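Local coordinates for beta-galactosidase/beta-glucuronidase (Faecalibacterium prausnitzii L2-6, PDB 6MVF), which binds flavin mononucleotide and is a glycoside hydrolase of family 2, acting as a beta-glucuronidase, at residues A[371-383]-A[414-426]. Numbering follows the deposited sequence.
Sequences HTHVMEEMKELII and HDLQKLCKELDPT. With FMN (flavin mononucleotide), chain G.
Leu419 lays one branch, CD2, against the neighbouring helix, 3.7 Å from Met375 O and close to Met378 CB; CG anti to the backbone N (chi1 179°) carries it there. Beside it, Leu416 crosses Val374 at about a right angle, CD1 meeting Val374 CG1 at 3.6 Å while CD2 rests on Met378 CB. The Met378 chain is bent, bringing its CE to Cys420 SG, which Ile382 CD1 approaches from the next turn. These are successive peripheral helices of the TIM barrel, running in the same general direction, the two segments crossing at -26°, and joined through strand 391-398, whose Trp394 touches Met378 and Ile382, and whose Ile396 touches Cys420. At the N-terminal end of 371-383 the packing turns polar: His371 NE2 donates to Asp415 OD2 (2.9 Å), meeting it on the anti side but tilted out of both the carboxylate plane and its own ring plane, the two planes 83° apart, while Met375 CG sits over the rim of one ring face. Toward the other end, Leu423 CD1 lies across Lys379 CG at 3.7 Å. Beyond that contact the lysine is extended, carrying NZ to the FMN phosphate, as Ile383 CG1 packs against flavin C7 and Leu423 O lies near the C8M methyl.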
loop_
_atom_site.group_PDB
_atom_site.type_symbol
_atom_site.label_atom_id
_atom_site.label_comp_id
_atom_site.label_asym_id
_atom_site.label_seq_id
_atom_site.Cartn_x
_atom_site.Cartn_y
_atom_site.Cartn_z
ATOM N N HIS A 371 42.948 16.325 17.832
ATOM C CA HIS A 371 43.065 14.949 18.304
ATOM C C HIS A 371 41.764 14.500 18.957
ATOM O O HIS A 371 41.288 13.386 18.717
ATOM C CB HIS A 371 44.245 14.809 19.280
ATOM C CG HIS A 371 44.441 13.420 19.821
ATOM N ND1 HIS A 371 43.952 13.020 21.049
ATOM C CD2 HIS A 371 45.088 12.341 19.311
ATOM C CE1 HIS A 371 44.281 11.756 21.270
ATOM N NE2 HIS A 371 44.969 11.319 20.230
ATOM N N THR A 372 41.160 15.369 19.764
ATOM C CA THR A 372 39.904 15.018 20.406
ATOM C C THR A 372 38.787 14.825 19.380
ATOM O O THR A 372 38.001 13.878 19.495
ATOM C CB THR A 372 39.548 16.082 21.438
ATOM O OG1 THR A 372 40.474 15.977 22.526
ATOM C CG2 THR A 372 38.106 15.902 21.954
ATOM N N HIS A 373 38.712 15.685 18.361
ATOM C CA HIS A 373 37.729 15.472 17.302
ATOM C C HIS A 373 37.842 14.067 16.711
ATOM O O HIS A 373 36.844 13.343 16.607
ATOM C CB HIS A 373 37.893 16.521 16.202
ATOM C CG HIS A 373 37.002 16.305 15.013
ATOM N ND1 HIS A 373 35.899 17.094 14.757
ATOM C CD2 HIS A 373 37.068 15.412 13.993
ATOM C CE1 HIS A 373 35.315 16.685 13.644
ATOM N NE2 HIS A 373 36.006 15.668 13.159
ATOM N N VAL A 374 39.053 13.662 16.317
ATOM C CA VAL A 374 39.197 12.408 15.583
ATOM C C VAL A 374 38.786 11.230 16.463
ATOM O O VAL A 374 38.006 10.367 16.040
ATOM C CB VAL A 374 40.628 12.269 15.027
ATOM C CG1 VAL A 374 41.034 10.830 14.937
ATOM C CG2 VAL A 374 40.741 12.920 13.638
ATOM N N MET A 375 39.259 11.203 17.720
ATOM C CA MET A 375 38.891 10.117 18.634
ATOM C C MET A 375 37.386 10.070 18.873
ATOM O O MET A 375 36.789 8.987 18.890
ATOM C CB MET A 375 39.623 10.248 19.979
ATOM C CG MET A 375 41.158 10.326 19.933
ATOM S SD MET A 375 41.974 8.876 19.255
ATOM C CE MET A 375 41.849 7.726 20.622
ATOM N N GLU A 376 36.750 11.230 19.083
ATOM C CA GLU A 376 35.307 11.242 19.316
ATOM C C GLU A 376 34.557 10.701 18.109
ATOM O O GLU A 376 33.600 9.922 18.255
ATOM C CB GLU A 376 34.826 12.650 19.623
ATOM C CG GLU A 376 35.450 13.280 20.833
ATOM C CD GLU A 376 34.781 12.889 22.120
ATOM O OE1 GLU A 376 34.558 11.679 22.341
ATOM O OE2 GLU A 376 34.479 13.798 22.921
ATOM N N GLU A 377 34.990 11.101 16.905
ATOM C CA GLU A 377 34.320 10.667 15.686
ATOM C C GLU A 377 34.450 9.164 15.493
ATOM O O GLU A 377 33.512 8.517 15.008
ATOM C CB GLU A 377 34.878 11.417 14.477
ATOM C CG GLU A 377 33.965 11.382 13.274
ATOM C CD GLU A 377 34.191 12.533 12.282
ATOM O OE1 GLU A 377 35.349 12.991 12.112
ATOM O OE2 GLU A 377 33.204 12.970 11.652
ATOM N N MET A 378 35.586 8.583 15.890
ATOM C CA MET A 378 35.721 7.141 15.775
ATOM C C MET A 378 34.909 6.423 16.845
ATOM O O MET A 378 34.358 5.340 16.582
ATOM C CB MET A 378 37.182 6.742 15.862
ATOM C CG MET A 378 37.418 5.302 15.503
ATOM S SD MET A 378 37.254 5.066 13.718
ATOM C CE MET A 378 36.615 3.417 13.730
ATOM N N LYS A 379 34.797 7.035 18.015
ATOM C CA LYS A 379 33.995 6.446 19.109
ATOM C C LYS A 379 32.520 6.451 18.702
ATOM O O LYS A 379 31.843 5.516 18.994
ATOM C CB LYS A 379 34.280 7.171 20.422
ATOM C CG LYS A 379 34.042 6.335 21.659
ATOM C CD LYS A 379 34.526 6.928 22.946
ATOM C CE LYS A 379 33.951 6.218 24.145
ATOM N NZ LYS A 379 34.408 6.794 25.423
ATOM N N GLU A 380 32.064 7.503 18.049
ATOM C CA GLU A 380 30.682 7.549 17.591
ATOM C C GLU A 380 30.456 6.590 16.432
ATOM O O GLU A 380 29.390 5.978 16.327
ATOM C CB GLU A 380 30.296 8.973 17.180
ATOM C CG GLU A 380 30.269 9.962 18.321
ATOM C CD GLU A 380 29.999 11.379 17.844
ATOM O OE1 GLU A 380 30.528 11.773 16.779
ATOM O OE2 GLU A 380 29.249 12.102 18.533
ATOM N N LEU A 381 31.433 6.463 15.536
ATOM C CA LEU A 381 31.257 5.571 14.396
ATOM C C LEU A 381 31.107 4.127 14.853
ATOM O O LEU A 381 30.278 3.383 14.323
ATOM C CB LEU A 381 32.432 5.706 13.430
ATOM C CG LEU A 381 32.459 4.709 12.273
ATOM C CD1 LEU A 381 31.235 4.907 11.361
ATOM C CD2 LEU A 381 33.782 4.807 11.498
ATOM N N ILE A 382 31.890 3.715 15.842
ATOM C CA ILE A 382 31.837 2.328 16.276
ATOM C C ILE A 382 30.600 2.065 17.113
ATOM O O ILE A 382 29.952 1.030 16.962
ATOM C CB ILE A 382 33.125 1.980 17.035
ATOM C CG1 ILE A 382 34.302 1.995 16.056
ATOM C CG2 ILE A 382 32.982 0.643 17.780
ATOM C CD1 ILE A 382 35.625 1.721 16.697
ATOM N N ILE A 383 30.242 2.991 18.001
ATOM C CA ILE A 383 29.153 2.734 18.934
ATOM C C ILE A 383 27.808 2.793 18.227
ATOM O O ILE A 383 26.903 2.012 18.525
ATOM C CB ILE A 383 29.241 3.714 20.119
ATOM C CG1 ILE A 383 30.220 3.153 21.139
ATOM C CG2 ILE A 383 27.869 3.936 20.788
ATOM C CD1 ILE A 383 31.027 4.200 21.804
ATOM N N HIS A 414 48.150 5.209 16.122
ATOM C CA HIS A 414 48.200 4.181 17.154
ATOM C C HIS A 414 47.074 4.366 18.167
ATOM O O HIS A 414 46.472 3.383 18.609
ATOM C CB HIS A 414 49.568 4.181 17.841
ATOM C CG HIS A 414 50.695 3.751 16.948
ATOM N ND1 HIS A 414 51.800 4.540 16.707
ATOM C CD2 HIS A 414 50.888 2.610 16.242
ATOM C CE1 HIS A 414 52.618 3.911 15.883
ATOM N NE2 HIS A 414 52.089 2.739 15.585
ATOM N N ASP A 415 46.767 5.616 18.539
ATOM C CA ASP A 415 45.618 5.884 19.406
ATOM C C ASP A 415 44.331 5.337 18.799
ATOM O O ASP A 415 43.517 4.724 19.500
ATOM C CB ASP A 415 45.477 7.394 19.668
ATOM C CG ASP A 415 46.667 7.978 20.456
ATOM O OD1 ASP A 415 47.339 7.213 21.172
ATOM O OD2 ASP A 415 46.937 9.201 20.365
ATOM N N LEU A 416 44.143 5.542 17.492
ATOM C CA LEU A 416 42.945 5.069 16.809
ATOM C C LEU A 416 42.923 3.547 16.710
ATOM O O LEU A 416 41.867 2.926 16.887
ATOM C CB LEU A 416 42.852 5.699 15.413
ATOM C CG LEU A 416 42.315 7.127 15.339
ATOM C CD1 LEU A 416 42.662 7.803 14.007
ATOM C CD2 LEU A 416 40.805 7.113 15.594
ATOM N N GLN A 417 44.069 2.924 16.414
ATOM C CA GLN A 417 44.114 1.465 16.407
ATOM C C GLN A 417 43.758 0.915 17.781
ATOM O O GLN A 417 43.006 -0.059 17.893
ATOM C CB GLN A 417 45.490 0.966 15.971
ATOM C CG GLN A 417 45.673 -0.545 16.134
ATOM C CD GLN A 417 44.928 -1.352 15.083
ATOM O OE1 GLN A 417 44.320 -0.789 14.162
ATOM N NE2 GLN A 417 44.979 -2.673 15.204
ATOM N N LYS A 418 44.265 1.557 18.841
ATOM C CA LYS A 418 43.983 1.092 20.191
ATOM C C LYS A 418 42.510 1.271 20.539
ATOM O O LYS A 418 41.923 0.427 21.225
ATOM C CB LYS A 418 44.873 1.820 21.194
ATOM C CG LYS A 418 44.809 1.215 22.591
ATOM C CD LYS A 418 45.061 2.235 23.709
ATOM C CE LYS A 418 45.099 1.541 25.081
ATOM N NZ LYS A 418 45.230 2.486 26.233
ATOM N N LEU A 419 41.889 2.347 20.048
ATOM C CA LEU A 419 40.484 2.597 20.354
ATOM C C LEU A 419 39.568 1.601 19.653
ATOM O O LEU A 419 38.574 1.144 20.239
ATOM C CB LEU A 419 40.112 4.025 19.961
ATOM C CG LEU A 419 38.653 4.397 20.220
ATOM C CD1 LEU A 419 38.392 4.348 21.697
ATOM C CD2 LEU A 419 38.349 5.766 19.638
ATOM N N CYS A 420 39.869 1.260 18.395
ATOM C CA CYS A 420 39.029 0.299 17.683
ATOM C C CYS A 420 39.067 -1.075 18.350
ATOM O O CYS A 420 38.055 -1.787 18.364
ATOM C CB CYS A 420 39.456 0.177 16.220
ATOM S SG CYS A 420 39.255 1.631 15.160
ATOM N N LYS A 421 40.223 -1.469 18.913
ATOM C CA LYS A 421 40.332 -2.784 19.553
ATOM C C LYS A 421 39.809 -2.776 20.985
ATOM O O LYS A 421 39.304 -3.792 21.463
ATOM C CB LYS A 421 41.778 -3.266 19.515
ATOM C CG LYS A 421 42.305 -3.467 18.099
ATOM C CD LYS A 421 41.415 -4.433 17.327
ATOM C CE LYS A 421 41.992 -4.742 15.959
ATOM N NZ LYS A 421 41.273 -5.855 15.304
ATOM N N GLU A 422 39.919 -1.645 21.675
ATOM C CA GLU A 422 39.225 -1.460 22.942
ATOM C C GLU A 422 37.713 -1.518 22.751
ATOM O O GLU A 422 37.014 -2.236 23.471
ATOM C CB GLU A 422 39.644 -0.121 23.561
ATOM C CG GLU A 422 40.160 -0.231 24.995
ATOM C CD GLU A 422 41.246 0.800 25.323
ATOM O OE1 GLU A 422 41.057 1.987 24.980
ATOM O OE2 GLU A 422 42.296 0.422 25.909
ATOM N N LEU A 423 37.183 -0.767 21.780
ATOM C CA LEU A 423 35.736 -0.700 21.623
ATOM C C LEU A 423 35.164 -1.921 20.930
ATOM O O LEU A 423 34.037 -2.329 21.237
ATOM C CB LEU A 423 35.329 0.544 20.842
ATOM C CG LEU A 423 35.502 1.883 21.552
ATOM C CD1 LEU A 423 35.037 2.973 20.629
ATOM C CD2 LEU A 423 34.713 1.902 22.824
ATOM N N ASP A 424 35.904 -2.529 20.006
ATOM C CA ASP A 424 35.337 -3.573 19.157
ATOM C C ASP A 424 36.448 -4.489 18.674
ATOM O O ASP A 424 37.011 -4.302 17.586
ATOM C CB ASP A 424 34.579 -2.972 17.977
ATOM C CG ASP A 424 34.036 -4.027 17.034
ATOM O OD1 ASP A 424 33.969 -5.222 17.421
ATOM O OD2 ASP A 424 33.674 -3.666 15.891
ATOM N N PRO A 425 36.790 -5.505 19.460
ATOM C CA PRO A 425 37.801 -6.469 18.997
ATOM C C PRO A 425 37.286 -7.444 17.949
ATOM O O PRO A 425 38.085 -8.208 17.390
ATOM C CB PRO A 425 38.205 -7.195 20.290
ATOM C CG PRO A 425 37.032 -7.014 21.224
ATOM C CD PRO A 425 36.458 -5.664 20.888
ATOM N N THR A 426 35.990 -7.433 17.654
ATOM C CA THR A 426 35.403 -8.362 16.702
ATOM C C THR A 426 35.574 -7.916 15.254
ATOM O O THR A 426 35.093 -8.608 14.352
ATOM C CB THR A 426 33.896 -8.553 16.977
ATOM O OG1 THR A 426 33.165 -7.457 16.417
ATOM C CG2 THR A 426 33.584 -8.638 18.465
HETATM N N1 FMN G . 27.845 2.795 27.990
HETATM C C2 FMN G . 26.688 3.411 28.245
HETATM O O2 FMN G . 26.474 3.943 29.336
HETATM N N3 FMN G . 25.722 3.508 27.359
HETATM C C4 FMN G . 25.800 2.999 26.170
HETATM O O4 FMN G . 24.898 3.094 25.353
HETATM C C4A FMN G . 26.999 2.311 25.833
HETATM N N5 FMN G . 27.086 1.811 24.633
HETATM C C5A FMN G . 28.168 1.164 24.251
HETATM C C6 FMN G . 28.221 0.644 22.983
HETATM C C7 FMN G . 29.315 -0.030 22.572
HETATM C C7M FMN G . 29.366 -0.582 21.202
HETATM C C8 FMN G . 30.447 -0.179 23.478
HETATM C C8M FMN G . 31.666 -0.904 23.027
HETATM C C9 FMN G . 30.387 0.342 24.752
HETATM C C9A FMN G . 29.279 1.008 25.181
HETATM N N10 FMN G . 29.227 1.561 26.451
HETATM C C10 FMN G . 28.059 2.229 26.815
HETATM C "C1'" FMN G . 30.373 1.319 27.316
HETATM C "C2'" FMN G . 31.274 2.423 27.815
HETATM O "O2'" FMN G . 32.213 2.516 26.774
HETATM C "C3'" FMN G . 32.065 2.037 29.045
HETATM O "O3'" FMN G . 31.442 0.942 29.681
HETATM C "C4'" FMN G . 32.146 3.112 30.106
HETATM O "O4'" FMN G . 30.847 3.676 30.199
HETATM C "C5'" FMN G . 33.212 4.178 29.849
HETATM O "O5'" FMN G . 32.659 5.327 29.233
HETATM P P FMN G . 33.521 6.456 28.530
HETATM O O1P FMN G . 32.698 7.658 28.768
HETATM O O2P FMN G . 34.850 6.420 29.224
HETATM O O3P FMN G . 33.687 6.136 27.083
#